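Arginase (Medicago truncatula, PDB 6VSS) hydrolyses L-arginine to urea and L-ornithine as a manganese-dependent homohexameric enzyme, and also converts agmatine to putrescine and urea. Local coordinates at residues B[91-102]-B[325-334]; B[60-71]-B[110-121]. One frame throughout, in Å; residues are numbered along the deposited sequence.

Contact 1 (B[91-102]-B[325-334])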
loop_
_atom_site.group_PDB
_atom_site.type_symbol
_atom_site.label_atom_id
_atom_site.label_comp_id
_atom_site.label_asym_id
_atom_site.label_seq_id
_atom_site.Cartn_x
_atom_site.Cartn_y
_atom_site.Cartn_z
ATOM N N ALA B 91 12.829 -15.388 -4.004
ATOM C CA ALA B 91 11.491 -15.981 -3.841
ATOM C C ALA B 91 11.524 -17.491 -4.134
ATOM O O ALA B 91 10.780 -18.203 -3.504
ATOM C CB ALA B 91 10.489 -15.227 -4.673
ATOM N N ILE B 92 12.367 -17.975 -5.050
ATOM C CA ILE B 92 12.465 -19.430 -5.306
ATOM C C ILE B 92 12.843 -20.107 -4.001
ATOM O O ILE B 92 12.335 -21.198 -3.735
ATOM C CB ILE B 92 13.492 -19.766 -6.394
ATOM C CG1 ILE B 92 12.974 -19.392 -7.774
ATOM C CG2 ILE B 92 13.874 -21.230 -6.351
ATOM C CD1 ILE B 92 14.108 -19.353 -8.812
ATOM N N TRP B 93 13.813 -19.503 -3.325
ATOM C CA TRP B 93 14.507 -20.049 -2.146
ATOM C C TRP B 93 13.884 -19.392 -0.892
ATOM O O TRP B 93 14.568 -19.356 0.094
ATOM C CB TRP B 93 16.019 -19.895 -2.422
ATOM C CG TRP B 93 16.542 -20.938 -3.392
ATOM C CD1 TRP B 93 16.448 -22.285 -3.166
ATOM C CD2 TRP B 93 17.137 -20.828 -4.721
ATOM N NE1 TRP B 93 16.906 -23.014 -4.236
ATOM C CE2 TRP B 93 17.370 -22.152 -5.196
ATOM C CE3 TRP B 93 17.471 -19.772 -5.599
ATOM C CZ2 TRP B 93 17.954 -22.436 -6.445
ATOM C CZ3 TRP B 93 18.032 -20.046 -6.843
ATOM C CH2 TRP B 93 18.249 -21.365 -7.269
ATOM N N CYS B 94 12.565 -19.040 -0.894
ATOM C CA CYS B 94 11.816 -18.252 0.151
ATOM C C CYS B 94 11.254 -19.101 1.313
ATOM O O CYS B 94 10.657 -20.185 1.054
ATOM C CB CYS B 94 10.611 -17.521 -0.443
ATOM S SG CYS B 94 9.328 -16.990 0.746
ATOM N N ASP B 95 11.313 -18.586 2.541
ATOM C CA ASP B 95 10.998 -19.357 3.780
ATOM C C ASP B 95 9.564 -19.914 3.852
ATOM O O ASP B 95 9.370 -20.893 4.593
ATOM C CB ASP B 95 11.363 -18.541 5.025
ATOM C CG ASP B 95 10.792 -19.080 6.326
ATOM O OD1 ASP B 95 9.552 -19.143 6.442
ATOM O OD2 ASP B 95 11.594 -19.422 7.217
ATOM N N SER B 96 8.604 -19.317 3.148
ATOM C CA SER B 96 7.160 -19.669 3.275
ATOM C C SER B 96 6.813 -20.903 2.406
ATOM O O SER B 96 5.722 -21.479 2.613
ATOM C CB SER B 96 6.259 -18.433 3.000
ATOM O OG SER B 96 6.100 -18.118 1.611
ATOM N N THR B 97 7.727 -21.314 1.513
ATOM C CA THR B 97 7.559 -22.349 0.461
ATOM C C THR B 97 8.374 -23.608 0.821
ATOM O O THR B 97 9.469 -23.426 1.390
ATOM C CB THR B 97 7.996 -21.741 -0.881
ATOM O OG1 THR B 97 9.407 -21.579 -0.960
ATOM C CG2 THR B 97 7.384 -20.380 -1.124
ATOM N N ASN B 98 7.917 -24.841 0.558
ATOM C CA ASN B 98 8.854 -26.001 0.641
ATOM C C ASN B 98 9.623 -26.002 -0.676
ATOM O O ASN B 98 9.380 -25.129 -1.492
ATOM C CB ASN B 98 8.231 -27.365 0.981
ATOM C CG ASN B 98 7.047 -27.702 0.105
ATOM O OD1 ASN B 98 7.159 -27.687 -1.122
ATOM N ND2 ASN B 98 5.911 -27.982 0.728
ATOM N N SER B 99 10.545 -26.927 -0.837
ATOM C CA SER B 99 11.438 -26.996 -2.008
ATOM C C SER B 99 10.982 -28.113 -2.957
ATOM O O SER B 99 11.836 -28.584 -3.693
ATOM C CB SER B 99 12.841 -27.204 -1.548
ATOM O OG SER B 99 13.030 -28.576 -1.204
ATOM N N THR B 100 9.695 -28.482 -2.969
ATOM C CA THR B 100 9.136 -29.483 -3.934
ATOM C C THR B 100 8.219 -28.806 -4.975
ATOM O O THR B 100 7.334 -28.058 -4.586
ATOM C CB THR B 100 8.418 -30.641 -3.221
ATOM O OG1 THR B 100 9.301 -31.129 -2.215
ATOM C CG2 THR B 100 8.041 -31.761 -4.161
ATOM N N THR B 101 8.444 -29.071 -6.267
ATOM C CA THR B 101 7.591 -28.609 -7.373
ATOM C C THR B 101 6.277 -29.381 -7.302
ATOM O O THR B 101 6.221 -30.353 -6.583
ATOM C CB THR B 101 8.273 -28.741 -8.732
ATOM O OG1 THR B 101 8.233 -30.111 -9.158
ATOM C CG2 THR B 101 9.672 -28.164 -8.699
ATOM N N GLU B 102 5.277 -28.894 -8.026
ATOM C CA GLU B 102 3.879 -29.368 -7.960
ATOM C C GLU B 102 3.871 -30.851 -8.293
ATOM O O GLU B 102 3.140 -31.604 -7.589
ATOM C CB GLU B 102 2.978 -28.559 -8.889
ATOM C CG GLU B 102 2.516 -27.237 -8.294
ATOM C CD GLU B 102 1.106 -26.805 -8.691
ATOM O OE1 GLU B 102 0.506 -27.477 -9.522
ATOM O OE2 GLU B 102 0.615 -25.799 -8.159
ATOM N N ALA B 325 6.805 -11.599 -7.184
ATOM C CA ALA B 325 8.103 -12.305 -7.083
ATOM C C ALA B 325 7.842 -13.816 -6.923
ATOM O O ALA B 325 8.490 -14.646 -7.602
ATOM C CB ALA B 325 8.926 -11.751 -5.948
ATOM N N LEU B 326 6.893 -14.141 -6.037
ATOM C CA LEU B 326 6.472 -15.540 -5.766
ATOM C C LEU B 326 5.858 -16.143 -7.033
ATOM O O LEU B 326 6.210 -17.287 -7.360
ATOM C CB LEU B 326 5.461 -15.536 -4.616
ATOM C CG LEU B 326 6.072 -15.538 -3.219
ATOM C CD1 LEU B 326 4.991 -15.568 -2.151
ATOM C CD2 LEU B 326 7.020 -16.713 -3.050
ATOM N N VAL B 327 4.998 -15.389 -7.727
ATOM C CA VAL B 327 4.418 -15.891 -8.979
ATOM C C VAL B 327 5.566 -16.212 -9.989
ATOM O O VAL B 327 5.609 -17.294 -10.626
ATOM C CB VAL B 327 3.384 -14.860 -9.482
ATOM C CG1 VAL B 327 3.059 -15.057 -10.932
ATOM C CG2 VAL B 327 2.106 -14.820 -8.621
ATOM N N ALA B 328 6.435 -15.287 -10.242
ATOM C CA ALA B 328 7.568 -15.502 -11.176
ATOM C C ALA B 328 8.417 -16.718 -10.704
ATOM O O ALA B 328 8.806 -17.529 -11.531
ATOM C CB ALA B 328 8.337 -14.207 -11.220
ATOM N N ALA B 329 8.681 -16.833 -9.401
ATOM C CA ALA B 329 9.520 -17.897 -8.798
ATOM C C ALA B 329 8.859 -19.262 -9.029
ATOM O O ALA B 329 9.534 -20.171 -9.532
ATOM C CB ALA B 329 9.734 -17.614 -7.346
ATOM N N LYS B 330 7.530 -19.346 -8.865
ATOM C CA LYS B 330 6.770 -20.577 -9.147
ATOM C C LYS B 330 6.756 -20.907 -10.646
ATOM O O LYS B 330 6.860 -22.073 -10.974
ATOM C CB LYS B 330 5.355 -20.489 -8.601
ATOM C CG LYS B 330 4.646 -21.830 -8.723
ATOM C CD LYS B 330 3.489 -22.060 -7.762
ATOM C CE LYS B 330 2.877 -23.442 -7.977
ATOM N NZ LYS B 330 1.937 -23.798 -6.893
ATOM N N LEU B 331 6.595 -19.929 -11.533
ATOM C CA LEU B 331 6.789 -20.164 -12.999
ATOM C C LEU B 331 8.189 -20.727 -13.249
ATOM O O LEU B 331 8.290 -21.683 -14.018
ATOM C CB LEU B 331 6.505 -18.909 -13.836
ATOM C CG LEU B 331 5.086 -18.346 -13.673
ATOM C CD1 LEU B 331 4.994 -16.976 -14.304
ATOM C CD2 LEU B 331 4.057 -19.289 -14.276
ATOM N N VAL B 332 9.222 -20.190 -12.616
ATOM C CA VAL B 332 10.618 -20.690 -12.808
ATOM C C VAL B 332 10.685 -22.134 -12.308
ATOM O O VAL B 332 11.267 -22.985 -13.009
ATOM C CB VAL B 332 11.692 -19.796 -12.146
ATOM C CG1 VAL B 332 13.086 -20.303 -12.431
ATOM C CG2 VAL B 332 11.639 -18.379 -12.697
ATOM N N ARG B 333 10.120 -22.415 -11.142
ATOM C CA ARG B 333 10.207 -23.759 -10.513
ATOM C C ARG B 333 9.527 -24.789 -11.421
ATOM O O ARG B 333 10.090 -25.848 -11.654
ATOM C CB ARG B 333 9.590 -23.762 -9.117
ATOM C CG ARG B 333 10.510 -23.145 -8.073
ATOM C CD ARG B 333 9.761 -22.539 -6.893
ATOM N NE ARG B 333 8.980 -23.551 -6.200
ATOM C CZ ARG B 333 8.997 -23.807 -4.900
ATOM N NH1 ARG B 333 9.797 -23.146 -4.086
ATOM N NH2 ARG B 333 8.286 -24.819 -4.435
ATOM N N GLU B 334 8.376 -24.477 -11.973
ATOM C CA GLU B 334 7.637 -25.467 -12.740
ATOM C C GLU B 334 8.291 -25.597 -14.122
ATOM O O GLU B 334 8.302 -26.694 -14.651
ATOM C CB GLU B 334 6.193 -25.049 -12.698
ATOM C CG GLU B 334 5.628 -25.037 -11.286
ATOM C CD GLU B 334 5.524 -26.408 -10.630
ATOM O OE1 GLU B 334 5.214 -27.396 -11.327
ATOM O OE2 GLU B 334 5.788 -26.481 -9.433
HETATM O O HOH W 1 6.403 -29.847 -10.962
#

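Contact 2 (B[60-71]-B[110-121])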
loop_
_atom_site.group_PDB
_atom_site.type_symbol
_atom_site.label_atom_id
_atom_site.label_comp_id
_atom_site.label_asym_id
_atom_site.label_seq_id
_atom_site.Cartn_x
_atom_site.Cartn_y
_atom_site.Cartn_z
ATOM N N VAL B 60 21.741 -37.669 -14.211
ATOM C CA VAL B 60 21.222 -36.353 -14.668
ATOM C C VAL B 60 21.517 -36.209 -16.154
ATOM O O VAL B 60 22.674 -36.376 -16.568
ATOM C CB VAL B 60 21.862 -35.200 -13.883
ATOM C CG1 VAL B 60 23.382 -35.232 -13.968
ATOM C CG2 VAL B 60 21.314 -33.852 -14.345
ATOM N N ALA B 61 20.468 -35.933 -16.904
ATOM C CA ALA B 61 20.489 -35.694 -18.351
ATOM C C ALA B 61 20.425 -34.195 -18.587
ATOM O O ALA B 61 21.012 -33.757 -19.565
ATOM C CB ALA B 61 19.323 -36.386 -19.000
ATOM N N ALA B 62 19.716 -33.438 -17.747
ATOM C CA ALA B 62 19.633 -31.971 -17.934
ATOM C C ALA B 62 19.358 -31.278 -16.604
ATOM O O ALA B 62 18.607 -31.854 -15.746
ATOM C CB ALA B 62 18.591 -31.600 -18.975
ATOM N N THR B 63 19.959 -30.094 -16.448
ATOM C CA THR B 63 19.777 -29.219 -15.273
ATOM C C THR B 63 19.440 -27.788 -15.705
ATOM O O THR B 63 20.255 -27.102 -16.381
ATOM C CB THR B 63 20.971 -29.372 -14.326
ATOM O OG1 THR B 63 20.932 -30.703 -13.795
ATOM C CG2 THR B 63 20.951 -28.341 -13.212
ATOM N N SER B 64 18.264 -27.341 -15.282
ATOM C CA SER B 64 17.790 -25.952 -15.468
ATOM C C SER B 64 18.746 -25.045 -14.664
ATOM O O SER B 64 18.903 -25.237 -13.434
ATOM C CB SER B 64 16.311 -25.792 -15.059
ATOM O OG SER B 64 15.438 -26.560 -15.865
ATOM N N SER B 65 19.361 -24.093 -15.352
ATOM C CA SER B 65 20.473 -23.232 -14.888
ATOM C C SER B 65 20.104 -21.760 -15.087
ATOM O O SER B 65 19.854 -21.332 -16.260
ATOM C CB SER B 65 21.716 -23.625 -15.616
ATOM O OG SER B 65 21.842 -25.031 -15.488
ATOM N N LEU B 66 19.927 -21.040 -13.960
ATOM C CA LEU B 66 19.431 -19.661 -13.984
ATOM C C LEU B 66 20.557 -18.771 -14.479
ATOM O O LEU B 66 21.606 -18.710 -13.856
ATOM C CB LEU B 66 18.953 -19.267 -12.589
ATOM C CG LEU B 66 17.950 -20.229 -11.981
ATOM C CD1 LEU B 66 17.278 -19.648 -10.740
ATOM C CD2 LEU B 66 16.917 -20.572 -13.005
ATOM N N LEU B 67 20.289 -18.044 -15.546
ATOM C CA LEU B 67 21.105 -16.903 -16.034
ATOM C C LEU B 67 20.227 -15.658 -16.031
ATOM O O LEU B 67 19.217 -15.631 -16.768
ATOM C CB LEU B 67 21.652 -17.272 -17.424
ATOM C CG LEU B 67 22.575 -16.250 -18.061
ATOM C CD1 LEU B 67 23.975 -16.363 -17.471
ATOM C CD2 LEU B 67 22.613 -16.415 -19.571
ATOM N N GLY B 68 20.537 -14.720 -15.137
ATOM C CA GLY B 68 19.967 -13.376 -15.065
ATOM C C GLY B 68 20.483 -12.482 -16.183
ATOM O O GLY B 68 21.724 -12.489 -16.485
ATOM N N VAL B 69 19.539 -11.761 -16.803
ATOM C CA VAL B 69 19.838 -10.656 -17.755
ATOM C C VAL B 69 19.012 -9.463 -17.289
ATOM O O VAL B 69 17.875 -9.278 -17.737
ATOM C CB VAL B 69 19.552 -11.096 -19.196
ATOM C CG1 VAL B 69 20.003 -10.036 -20.177
ATOM C CG2 VAL B 69 20.178 -12.452 -19.503
ATOM N N PRO B 70 19.565 -8.722 -16.286
ATOM C CA PRO B 70 18.915 -7.561 -15.674
ATOM C C PRO B 70 18.985 -6.311 -16.573
ATOM O O PRO B 70 19.740 -5.447 -16.321
ATOM C CB PRO B 70 19.724 -7.379 -14.393
ATOM C CG PRO B 70 21.119 -7.863 -14.794
ATOM C CD PRO B 70 20.857 -9.065 -15.659
ATOM N N LEU B 71 18.175 -6.318 -17.628
ATOM C CA LEU B 71 18.092 -5.308 -18.700
ATOM C C LEU B 71 16.645 -4.838 -18.810
ATOM O O LEU B 71 15.733 -5.680 -19.006
ATOM C CB LEU B 71 18.571 -6.011 -19.958
ATOM C CG LEU B 71 18.641 -5.162 -21.205
ATOM C CD1 LEU B 71 19.583 -5.817 -22.197
ATOM C CD2 LEU B 71 17.248 -4.945 -21.802
ATOM N N PRO B 110 20.513 -30.003 -6.663
ATOM C CA PRO B 110 21.099 -29.133 -7.672
ATOM C C PRO B 110 20.895 -29.590 -9.114
ATOM O O PRO B 110 20.985 -28.765 -10.006
ATOM C CB PRO B 110 22.597 -29.181 -7.386
ATOM C CG PRO B 110 22.663 -29.500 -5.929
ATOM C CD PRO B 110 21.522 -30.460 -5.704
ATOM N N ARG B 111 20.588 -30.860 -9.315
ATOM C CA ARG B 111 20.419 -31.401 -10.676
ATOM C C ARG B 111 19.050 -30.958 -11.190
ATOM O O ARG B 111 18.819 -31.004 -12.352
ATOM C CB ARG B 111 20.554 -32.920 -10.631
ATOM C CG ARG B 111 21.917 -33.397 -10.153
ATOM C CD ARG B 111 21.913 -34.910 -9.990
ATOM N NE ARG B 111 21.000 -35.293 -8.928
ATOM C CZ ARG B 111 20.921 -36.506 -8.404
ATOM N NH1 ARG B 111 21.716 -37.473 -8.842
ATOM N NH2 ARG B 111 20.033 -36.747 -7.449
ATOM N N VAL B 112 18.165 -30.556 -10.300
ATOM C CA VAL B 112 16.832 -30.031 -10.690
ATOM C C VAL B 112 16.941 -28.550 -11.035
ATOM O O VAL B 112 16.309 -28.124 -11.994
ATOM C CB VAL B 112 15.819 -30.262 -9.568
ATOM C CG1 VAL B 112 14.474 -29.694 -9.967
ATOM C CG2 VAL B 112 15.742 -31.741 -9.252
ATOM N N ILE B 113 17.662 -27.774 -10.241
ATOM C CA ILE B 113 17.783 -26.312 -10.520
ATOM C C ILE B 113 19.044 -25.764 -9.866
ATOM O O ILE B 113 19.378 -26.158 -8.747
ATOM C CB ILE B 113 16.511 -25.561 -10.091
ATOM C CG1 ILE B 113 16.513 -24.146 -10.669
ATOM C CG2 ILE B 113 16.377 -25.582 -8.553
ATOM C CD1 ILE B 113 15.330 -23.345 -10.243
ATOM N N THR B 114 19.736 -24.887 -10.583
ATOM C CA THR B 114 20.960 -24.279 -10.057
ATOM C C THR B 114 21.032 -22.832 -10.558
ATOM O O THR B 114 20.612 -22.567 -11.695
ATOM C CB THR B 114 22.136 -25.190 -10.437
ATOM O OG1 THR B 114 23.255 -24.795 -9.666
ATOM C CG2 THR B 114 22.563 -25.068 -11.872
ATOM N N ASN B 115 21.687 -21.967 -9.794
ATOM C CA ASN B 115 21.959 -20.571 -10.208
ATOM C C ASN B 115 23.333 -20.495 -10.866
ATOM O O ASN B 115 24.270 -20.945 -10.257
ATOM C CB ASN B 115 21.902 -19.620 -9.025
ATOM C CG ASN B 115 22.039 -18.178 -9.475
ATOM O OD1 ASN B 115 21.627 -17.796 -10.580
ATOM N ND2 ASN B 115 22.647 -17.365 -8.642
ATOM N N VAL B 116 23.455 -19.890 -12.029
ATOM C CA VAL B 116 24.775 -19.567 -12.635
ATOM C C VAL B 116 25.090 -18.120 -12.250
ATOM O O VAL B 116 26.011 -17.915 -11.460
ATOM C CB VAL B 116 24.779 -19.777 -14.157
ATOM C CG1 VAL B 116 25.981 -19.111 -14.820
ATOM C CG2 VAL B 116 24.725 -21.250 -14.524
ATOM N N GLY B 117 24.249 -17.166 -12.658
ATOM C CA GLY B 117 24.351 -15.777 -12.177
ATOM C C GLY B 117 23.820 -14.778 -13.181
ATOM O O GLY B 117 23.067 -15.179 -14.037
ATOM N N ASP B 118 24.168 -13.505 -13.005
ATOM C CA ASP B 118 23.592 -12.380 -13.732
ATOM C C ASP B 118 24.683 -11.872 -14.666
ATOM O O ASP B 118 25.817 -11.697 -14.216
ATOM C CB ASP B 118 23.079 -11.307 -12.770
ATOM C CG ASP B 118 21.820 -11.683 -12.028
ATOM O OD1 ASP B 118 21.348 -12.799 -12.186
ATOM O OD2 ASP B 118 21.315 -10.838 -11.305
ATOM N N VAL B 119 24.350 -11.679 -15.931
ATOM C CA VAL B 119 25.153 -10.819 -16.839
ATOM C C VAL B 119 25.057 -9.388 -16.312
ATOM O O VAL B 119 23.952 -8.849 -16.279
ATOM C CB VAL B 119 24.654 -10.853 -18.287
ATOM C CG1 VAL B 119 25.472 -9.891 -19.161
ATOM C CG2 VAL B 119 24.646 -12.276 -18.837
ATOM N N PRO B 120 26.203 -8.744 -15.978
ATOM C CA PRO B 120 26.245 -7.375 -15.443
ATOM C C PRO B 120 26.010 -6.281 -16.493
ATOM O O PRO B 120 26.947 -5.544 -16.945
ATOM C CB PRO B 120 27.665 -7.288 -14.867
ATOM C CG PRO B 120 28.479 -8.197 -15.753
ATOM C CD PRO B 120 27.542 -9.335 -16.113
ATOM N N ILE B 121 24.734 -6.173 -16.867
ATOM C CA ILE B 121 24.249 -5.323 -17.983
ATOM C C ILE B 121 24.638 -3.857 -17.712
ATOM O O ILE B 121 25.222 -3.203 -18.615
ATOM C CB ILE B 121 22.725 -5.506 -18.139
ATOM C CG1 ILE B 121 22.368 -6.946 -18.522
ATOM C CG2 ILE B 121 22.179 -4.502 -19.146
ATOM C CD1 ILE B 121 22.972 -7.391 -19.857
HETATM O O HOH W 2 20.524 -16.027 -12.194
#

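Contact 1 (B[91-102]-B[325-334])
Ala-91 and Ile-92, the last two residues of helix 84-92, pack closely on the C-terminal helix 323-339. The methyl of Ala-91 fits between Ala-325, Leu-326 and Ala-329, its CB 3.7 Å from Ala-329 CB; small residues on both sides let the backbones come near. Beside it, Ile-92 lays CG1 against Ala-329 and sends CD1 on to Val-332 CG1 (3.9 Å), the two side chains crossing at about a right angle. At Trp-93 the chain leaves the helix, and the outer side of the loop is looser: Trp-93 and Asp-95 are exposed, Asp-95 is poorly ordered, and the type I turn from Cys-94 to Thr-97 touches Leu-326 lightly, Thr-97 CG2 lying 4.2 Å from Leu-326 CD2. Arg-333 spans the buried polar part: its chain bends at chi3 (61°) and brings the guanidinium edge-on to the loop. Arg-333 NH1 and NH2 both donate to Asn-98 O, at 3.3 and 3.2 Å, while NH1 also donates to Ile-92 O, both acceptors lying in the guanidinium plane. At the far end Glu-334 OE2 takes the N-H of Glu-102 on its syn lone pair (2.8 Å), and Lys-330 NZ meets Glu-102 OE2 on the anti side in a 2.7 Å salt bridge. Lys-330 also donates to Pro-286 O of a neighbouring subunit. Asp-95, Ser-96, Thr-97 and Asn-98 bind L-ornithine. Asn-98 OD1 accepts from Thr-100 N in an Asx turn while its carbonyl takes Arg-333, consistent with a ligand-binding loop held by helix side chains that bind its main chain.

Contact 2 (B[60-71]-B[110-121])
Two parallel strands, 63-69 and 113-118, pair at one margin of the central sheet, with 113-118 the outermost strand within this chain. Leu-66 N donates to Thr-114 O (2.8 Å), and Thr-114 N in turn reaches Ser-64 O. The register then slips by one residue at a beta bulge, where Leu-66 O accepts from both Val-116 N (2.9 Å) and Gly-117 N (3.3 Å). Gly-117 has backbone angles that call for glycine. Regular pairing resumes as Gly-68 N bonds to Gly-117 O and Gly-68 O receives Val-119 N (2.8 Å). Asp-118 OD1 lies 3.2 Å from Gly-68 CA, where a CB would clash; the same carboxylate forms a salt bridge with Arg-89. In the arginase alpha/beta fold, this pair is joined by a beta-alpha-beta crossover through helix 84-92, while helices 25-57 and 131-146 pack on the face bearing Ser-65 and Leu-67. At the start of strand 63-69, Thr-63 closes the contact: with OG1 beside its backbone N (chi1 -67°), the hydroxyl donates to Arg-111 O (2.6 Å), and CG2 rests against Thr-114 CG2. A valine here would probably leave Arg-111 O without this short bond and free the turn before strand 113-118 to shift. Past the other end, Ile-121 packs CG1 against Pro-70 CD (3.9 Å), its CD1 meeting Val-69 and its CG2 meeting Leu-71.

Both contacts are largely buried and both border other subunits, contact 1, farther from the chain centre, through polar bonds of its L-ornithine-binding loop and helix, contact 2 by packing along its outer strand. They hold different elements, but helix 84-92 of contact 1 lies in the chain between the two strands of contact 2. Leu-66 links them directly: its CD1 meets Ile-92 CD1 at 3.7 Å and its CD2 packs on Val-332. Trp-93 adds to this seam by touching Leu-66 and Ile-113. Their chemistry differs accordingly. In 60-71 with 110-121, bonds run mostly main chain to main chain; in 91-102 with 325-334, charged helix side chains reach out to loop backbone and carboxylate.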